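DNA polymerase III subunit beta (Pseudomonas aeruginosa, PDB 4TSZ) tethers DNA polymerases and other proteins to DNA as a ring-shaped sliding clamp and so confers processivity on them. Local coordinates at residues 260-263 / 264-268. Sequence-based numbering, arbitrary orientation.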
ATOM      1  N   GLY E 260      10.537 -29.437 -14.463  1.00 46.77           N
ATOM      2  CA  GLY E 260      11.121 -28.150 -14.805  1.00 46.49           C
ATOM      3  C   GLY E 260      11.570 -27.384 -13.585  1.00 49.00           C
ATOM      4  O   GLY E 260      11.242 -27.747 -12.451  1.00 46.62           O
ATOM      5  N   ASP E 261      12.345 -26.327 -13.825  1.00 45.89           N
ATOM      6  CA  ASP E 261      12.822 -25.442 -12.776  1.00 43.95           C
ATOM      7  C   ASP E 261      11.688 -24.468 -12.462  1.00 45.78           C
ATOM      8  O   ASP E 261      11.203 -23.780 -13.366  1.00 44.82           O
ATOM      9  CB  ASP E 261      14.094 -24.694 -13.230  1.00 45.02           C
ATOM     10  CG  ASP E 261      14.705 -23.849 -12.127  1.00 48.82           C
ATOM     11  OD1 ASP E 261      15.468 -24.394 -11.321  1.00 48.23           O
ATOM     12  OD2 ASP E 261      14.380 -22.653 -12.048  1.00 52.41           O
ATOM     13  N   ARG E 262      11.251 -24.426 -11.187  1.00 41.11           N
ATOM     14  CA  ARG E 262      10.163 -23.557 -10.727  1.00 37.61           C
ATOM     15  C   ARG E 262      10.420 -22.078 -11.071  1.00 40.57           C
ATOM     16  O   ARG E 262       9.540 -21.432 -11.634  1.00 38.74           O
ATOM     17  CB  ARG E 262       9.922 -23.731  -9.222  1.00 34.68           C
ATOM     18  CG  ARG E 262       8.614 -23.103  -8.741  1.00 37.89           C
ATOM     19  CD  ARG E 262       8.718 -22.617  -7.310  1.00 41.63           C
ATOM     20  NE  ARG E 262       9.577 -21.433  -7.180  1.00 43.00           N
ATOM     21  CZ  ARG E 262       9.157 -20.179  -7.315  1.00 50.08           C
ATOM     22  NH1 ARG E 262       7.888 -19.924  -7.603  1.00 33.29           N
ATOM     23  NH2 ARG E 262      10.005 -19.170  -7.168  1.00 37.24           N
ATOM     24  N   GLN E 263      11.625 -21.565 -10.770  1.00 38.96           N
ATOM     25  CA  GLN E 263      12.009 -20.179 -11.054  1.00 38.78           C
ATOM     26  C   GLN E 263      12.023 -19.851 -12.543  1.00 43.20           C
ATOM     27  O   GLN E 263      11.477 -18.824 -12.927  1.00 42.88           O
ATOM     28  CB  GLN E 263      13.367 -19.840 -10.442  1.00 40.31           C
ATOM     29  CG  GLN E 263      13.279 -19.255  -9.040  1.00 44.62           C
ATOM     30  CD  GLN E 263      14.587 -18.689  -8.552  1.00 61.99           C
ATOM     31  OE1 GLN E 263      14.989 -18.917  -7.425  1.00 46.26           O
ATOM     32  NE2 GLN E 263      15.250 -17.874  -9.366  1.00 70.02           N
ATOM     33  N   GLN E 264      12.617 -20.727 -13.373  1.00 40.40           N
ATOM     34  CA  GLN E 264      12.681 -20.534 -14.826  1.00 40.27           C
ATOM     35  C   GLN E 264      11.278 -20.480 -15.430  1.00 42.51           C
ATOM     36  O   GLN E 264      11.009 -19.616 -16.260  1.00 41.58           O
ATOM     37  CB  GLN E 264      13.488 -21.651 -15.496  1.00 42.05           C
ATOM     38  CG  GLN E 264      14.996 -21.532 -15.333  1.00 47.40           C
ATOM     39  CD  GLN E 264      15.695 -22.456 -16.299  1.00 72.31           C
ATOM     40  OE1 GLN E 264      15.695 -23.678 -16.144  1.00 68.30           O
ATOM     41  NE2 GLN E 264      16.261 -21.894 -17.350  1.00 70.47           N
ATOM     42  N   LEU E 265      10.387 -21.391 -14.998  1.00 39.69           N
ATOM     43  CA  LEU E 265       9.009 -21.434 -15.477  1.00 39.12           C
ATOM     44  C   LEU E 265       8.234 -20.215 -15.026  1.00 41.08           C
ATOM     45  O   LEU E 265       7.536 -19.618 -15.836  1.00 39.45           O
ATOM     46  CB  LEU E 265       8.301 -22.742 -15.076  1.00 39.71           C
ATOM     47  CG  LEU E 265       8.809 -24.015 -15.780  1.00 46.17           C
ATOM     48  CD1 LEU E 265       8.339 -25.267 -15.060  1.00 46.38           C
ATOM     49  CD2 LEU E 265       8.388 -24.054 -17.251  1.00 49.18           C
ATOM     50  N   ARG E 266       8.388 -19.817 -13.746  1.00 38.17           N
ATOM     51  CA  ARG E 266       7.728 -18.643 -13.197  1.00 36.40           C
ATOM     52  C   ARG E 266       8.144 -17.369 -13.931  1.00 38.10           C
ATOM     53  O   ARG E 266       7.271 -16.571 -14.275  1.00 35.99           O
ATOM     54  CB  ARG E 266       7.930 -18.511 -11.672  1.00 36.90           C
ATOM     55  CG  ARG E 266       7.038 -17.410 -11.068  1.00 42.55           C
ATOM     56  CD  ARG E 266       7.686 -16.591  -9.965  1.00 51.30           C
ATOM     57  NE  ARG E 266       8.924 -15.891 -10.343  1.00 56.11           N
ATOM     58  CZ  ARG E 266       8.982 -14.675 -10.892  1.00 65.52           C
ATOM     59  NH1 ARG E 266       7.868 -14.024 -11.202  1.00 50.87           N
ATOM     60  NH2 ARG E 266      10.155 -14.117 -11.162  1.00 49.36           N
ATOM     61  N   GLU E 267       9.456 -17.211 -14.208  1.00 35.65           N
ATOM     62  CA  GLU E 267      10.012 -16.041 -14.909  1.00 34.93           C
ATOM     63  C   GLU E 267       9.516 -15.938 -16.346  1.00 40.33           C
ATOM     64  O   GLU E 267       9.116 -14.850 -16.780  1.00 37.65           O
ATOM     65  CB  GLU E 267      11.545 -16.032 -14.856  1.00 36.84           C
ATOM     66  CG  GLU E 267      12.092 -15.642 -13.495  1.00 45.06           C
ATOM     67  CD  GLU E 267      13.446 -16.224 -13.120  1.00 65.67           C
ATOM     68  OE1 GLU E 267      13.857 -16.052 -11.950  1.00 53.77           O
ATOM     69  OE2 GLU E 267      14.090 -16.869 -13.980  1.00 59.94           O
ATOM     70  N   ALA E 268       9.509 -17.079 -17.068  1.00 40.06           N
ATOM     71  CA  ALA E 268       9.030 -17.161 -18.451  1.00 41.11           C
ATOM     72  C   ALA E 268       7.526 -16.913 -18.535  1.00 45.56           C
ATOM     73  O   ALA E 268       7.086 -16.212 -19.449  1.00 45.28           O
ATOM     74  CB  ALA E 268       9.370 -18.519 -19.040  1.00 42.84           C
TER
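Asp261 OD2 accepts the backbone N-H of Gln264 at 2.9 Å, the bond by which an N-cap aspartate satisfies an N-H of the first turn of a helix. The carboxylate offers its anti lone pair, the one turned from OD1, and the N-H points at it fairly straight, at 158°. With CG anti to the backbone N of Asp261 (chi1 -175°), CG stands beside the carbonyl carbon, from where OD2 reaches the N-H three residues on, and there the negative charge probably also suits the helix dipole. Gln264 in turn lies across its cap: its CG packs 3.5 Å from Asp261 OD2, and its OE1 comes equally near Asp261 CB, the two side chains crossing at about a right angle with their polar planes 68° apart.

The same aspartate also opens the backbone ladder, for Asp261 O receives Leu265 N at 3.0 Å, and the next two rungs run from Arg266 N to Arg262 O and from Glu267 N to Gln263 O. One turn along, Gln263 NE2 reaches Glu267 OE1 in a weak bond of 3.5 Å, a loose link between extended side chains. Arg262 and Arg266 bend alike at chi2 and chi3, their guanidinium planes not far from parallel; Arg262 NH1 lies 4.1 Å from Arg266 CD and is satisfied by Leu330 O.

At the junction itself, Leu265 CD1 sits 4.0 Å from the CA of Gly260. Strand 256-261, outermost in its sheet within this chain, passes directly into helix 262-273 within the C-terminal clamp domain. Gly260 pairs through its backbone with Val338, while Leu265 packs on Phe340 of strand 337-342, on Val308 and Leu292 of strands 303-309 and 291-297 in another sheet and, like Arg266, on Leu330 of the neighbouring helix 323-330.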